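Side-chain contact in transcriptional regulator (Vibrio virus VP882, PDB 7DWM), which binds the autoinducer 3,5-dimethylpyrazin-2-ol in its PAS domain and probably binds DNA through a LuxR-type helix-turn-helix domain to regulate transcription: residues F203-K208 with I212-S217. Residues are numbered along the deposited sequence; the frame is centred on the assembly and turned at random.
Sequences FGAGNK and IDMAMS
In the LuxR-type helix-turn-helix domain, Phe203 and Ala205 at the turn after helix 189-203 pack against Met214 and Ala215 of the last helix, 208-217. The first helix ends in a Schellman motif. Gly204 is its C-prime residue with positive phi (80°), and Ala205 N hydrogen bonds back to Arg200 O. Phe203, just before the turn, and Ala205, just after it, both face helix 208-217.

The Phe203 ring meets Met214 CB and the CA and CB of Ala215 obliquely. Its CE1 is 3.6 Å from Ala215 CA, and CZ is 3.9 Å from Ala215 CB. On the Met214 side of the ring, CD1 approaches Met214 CB at 4.0 Å. Tyr220 adds an edge-to-face ring contact to Phe203, and Leu159 also touches it.

Met214 reaches back along the turn, sliding past Phe203 in the opposite direction. CG stands anti to the carbonyl carbon (chi1 -84°), and the chain is extended beyond it. This carries SD to 3.8 Å from Ala205 CB, while CE sits 3.8 Å from Ala205 CA. The Met214 end thus covers the turn itself, and the ring packs nearer the helix backbone.

Asn207 N-caps helix 208-217, its OD1 accepting a hydrogen bond from Glu210 N, and the amine of Lys208 leads away to a salt bridge with Glu193 of helix 189-203. Ile212 packs on Tyr221 of the second subunit. In the first turn of the helix, Ile212 N donates to Lys208 O at 2.9 Å, and Ile212 CG1 lies 3.4 Å from that same oxygen.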
ATOM      1  N   PHE A 203     -27.781  -3.604  12.740  1.00 81.33           N
ATOM      2  CA  PHE A 203     -27.070  -4.851  12.479  1.00 66.83           C
ATOM      3  C   PHE A 203     -27.794  -6.067  13.041  1.00 59.69           C
ATOM      4  O   PHE A 203     -27.509  -7.193  12.618  1.00 58.92           O
ATOM      5  CB  PHE A 203     -25.659  -4.796  13.066  1.00 68.88           C
ATOM      6  CG  PHE A 203     -24.643  -4.195  12.143  1.00 54.09           C
ATOM      7  CD1 PHE A 203     -23.771  -5.000  11.430  1.00 50.49           C
ATOM      8  CD2 PHE A 203     -24.560  -2.821  11.988  1.00 46.03           C
ATOM      9  CE1 PHE A 203     -22.833  -4.446  10.578  1.00 56.60           C
ATOM     10  CE2 PHE A 203     -23.625  -2.261  11.139  1.00 51.06           C
ATOM     11  CZ  PHE A 203     -22.760  -3.074  10.434  1.00 59.58           C
ATOM     12  N   GLY A 204     -28.719  -5.865  13.976  1.00 73.22           N
ATOM     13  CA  GLY A 204     -29.326  -6.972  14.682  1.00 73.35           C
ATOM     14  C   GLY A 204     -28.479  -7.527  15.800  1.00 85.65           C
ATOM     15  O   GLY A 204     -28.752  -8.629  16.284  1.00 84.49           O
ATOM     16  N   ALA A 205     -27.453  -6.794  16.225  1.00 80.64           N
ATOM     17  CA  ALA A 205     -26.555  -7.272  17.262  1.00 77.06           C
ATOM     18  C   ALA A 205     -27.158  -7.050  18.643  1.00 71.21           C
ATOM     19  O   ALA A 205     -27.959  -6.135  18.859  1.00 61.34           O
ATOM     20  CB  ALA A 205     -25.200  -6.571  17.162  1.00 74.86           C
ATOM     21  N   GLY A 206     -26.751  -7.892  19.590  1.00 71.97           N
ATOM     22  CA  GLY A 206     -27.299  -7.840  20.931  1.00 67.17           C
ATOM     23  C   GLY A 206     -26.520  -6.930  21.855  1.00 74.71           C
ATOM     24  O   GLY A 206     -27.075  -6.392  22.818  1.00 72.31           O
ATOM     25  N   ASN A 207     -25.232  -6.744  21.572  1.00 71.40           N
ATOM     26  CA  ASN A 207     -24.402  -5.829  22.343  1.00 68.55           C
ATOM     27  C   ASN A 207     -23.296  -5.287  21.445  1.00 69.59           C
ATOM     28  O   ASN A 207     -23.189  -5.644  20.267  1.00 64.71           O
ATOM     29  CB  ASN A 207     -23.836  -6.520  23.590  1.00 65.45           C
ATOM     30  CG  ASN A 207     -23.156  -7.841  23.273  1.00 66.14           C
ATOM     31  OD1 ASN A 207     -22.681  -8.064  22.160  1.00 79.90           O
ATOM     32  ND2 ASN A 207     -23.115  -8.732  24.257  1.00 88.24           N
ATOM     33  N   LYS A 208     -22.469  -4.410  22.022  1.00 72.25           N
ATOM     34  CA  LYS A 208     -21.380  -3.790  21.271  1.00 58.42           C
ATOM     35  C   LYS A 208     -20.423  -4.833  20.709  1.00 60.61           C
ATOM     36  O   LYS A 208     -19.914  -4.681  19.592  1.00 65.92           O
ATOM     37  CB  LYS A 208     -20.634  -2.793  22.153  1.00 52.36           C
ATOM     38  CG  LYS A 208     -21.285  -1.426  22.213  1.00 39.63           C
ATOM     39  CD  LYS A 208     -20.684  -0.587  23.323  1.00 60.31           C
ATOM     40  CE  LYS A 208     -21.597   0.566  23.695  1.00 61.60           C
ATOM     41  NZ  LYS A 208     -20.905   1.549  24.573  1.00 87.36           N
ATOM     42  N   ILE A 212     -19.360  -5.412  16.851  1.00 63.80           N
ATOM     43  CA  ILE A 212     -18.012  -5.452  16.290  1.00 58.24           C
ATOM     44  C   ILE A 212     -17.822  -6.713  15.458  1.00 72.57           C
ATOM     45  O   ILE A 212     -17.311  -6.666  14.332  1.00 80.61           O
ATOM     46  CB  ILE A 212     -16.958  -5.349  17.407  1.00 66.78           C
ATOM     47  CG1 ILE A 212     -16.957  -3.940  18.007  1.00 57.65           C
ATOM     48  CG2 ILE A 212     -15.576  -5.713  16.874  1.00 43.44           C
ATOM     49  CD1 ILE A 212     -16.256  -2.913  17.147  1.00 60.15           C
ATOM     50  N   ASP A 213     -18.247  -7.860  15.993  1.00 66.86           N
ATOM     51  CA  ASP A 213     -18.063  -9.119  15.274  1.00 63.58           C
ATOM     52  C   ASP A 213     -18.844  -9.123  13.962  1.00 73.72           C
ATOM     53  O   ASP A 213     -18.306  -9.473  12.901  1.00 77.89           O
ATOM     54  CB  ASP A 213     -18.483 -10.290  16.159  1.00 70.96           C
ATOM     55  CG  ASP A 213     -17.449 -10.621  17.216  1.00 67.31           C
ATOM     56  OD1 ASP A 213     -16.245 -10.392  16.968  1.00 57.50           O
ATOM     57  OD2 ASP A 213     -17.844 -11.106  18.297  1.00 61.76           O
ATOM     58  N   MET A 214     -20.119  -8.731  14.015  1.00 64.00           N
ATOM     59  CA  MET A 214     -20.953  -8.699  12.818  1.00 62.00           C
ATOM     60  C   MET A 214     -20.379  -7.754  11.769  1.00 71.21           C
ATOM     61  O   MET A 214     -20.287  -8.105  10.586  1.00 74.03           O
ATOM     62  CB  MET A 214     -22.377  -8.286  13.190  1.00 60.71           C
ATOM     63  CG  MET A 214     -23.253  -9.423  13.684  1.00 55.58           C
ATOM     64  SD  MET A 214     -24.890  -8.833  14.152  1.00 75.24           S
ATOM     65  CE  MET A 214     -25.467 -10.189  15.168  1.00 89.50           C
ATOM     66  N   ALA A 215     -19.994  -6.545  12.182  1.00 64.04           N
ATOM     67  CA  ALA A 215     -19.470  -5.571  11.230  1.00 64.62           C
ATOM     68  C   ALA A 215     -18.160  -6.042  10.614  1.00 68.90           C
ATOM     69  O   ALA A 215     -17.938  -5.871   9.410  1.00 69.21           O
ATOM     70  CB  ALA A 215     -19.287  -4.216  11.913  1.00 64.56           C
ATOM     71  N   MET A 216     -17.270  -6.628  11.421  1.00 62.50           N
ATOM     72  CA  MET A 216     -16.010  -7.121  10.875  1.00 63.67           C
ATOM     73  C   MET A 216     -16.242  -8.270   9.903  1.00 77.52           C
ATOM     74  O   MET A 216     -15.536  -8.388   8.894  1.00 73.60           O
ATOM     75  CB  MET A 216     -15.070  -7.545  12.002  1.00 60.22           C
ATOM     76  CG  MET A 216     -14.518  -6.381  12.809  1.00 77.54           C
ATOM     77  SD  MET A 216     -13.511  -5.240  11.836  1.00 78.95           S
ATOM     78  CE  MET A 216     -12.750  -4.278  13.144  1.00 64.19           C
ATOM     79  N   SER A 217     -17.237  -9.117  10.173  1.00 71.18           N
ATOM     80  CA  SER A 217     -17.480 -10.251   9.290  1.00 65.04           C
ATOM     81  C   SER A 217     -18.247  -9.862   8.032  1.00 82.79           C
ATOM     82  O   SER A 217     -18.252 -10.635   7.066  1.00 84.11           O
ATOM     83  CB  SER A 217     -18.241 -11.350  10.033  1.00 66.55           C
ATOM     84  OG  SER A 217     -19.628 -11.291   9.746  1.00 90.43           O
TER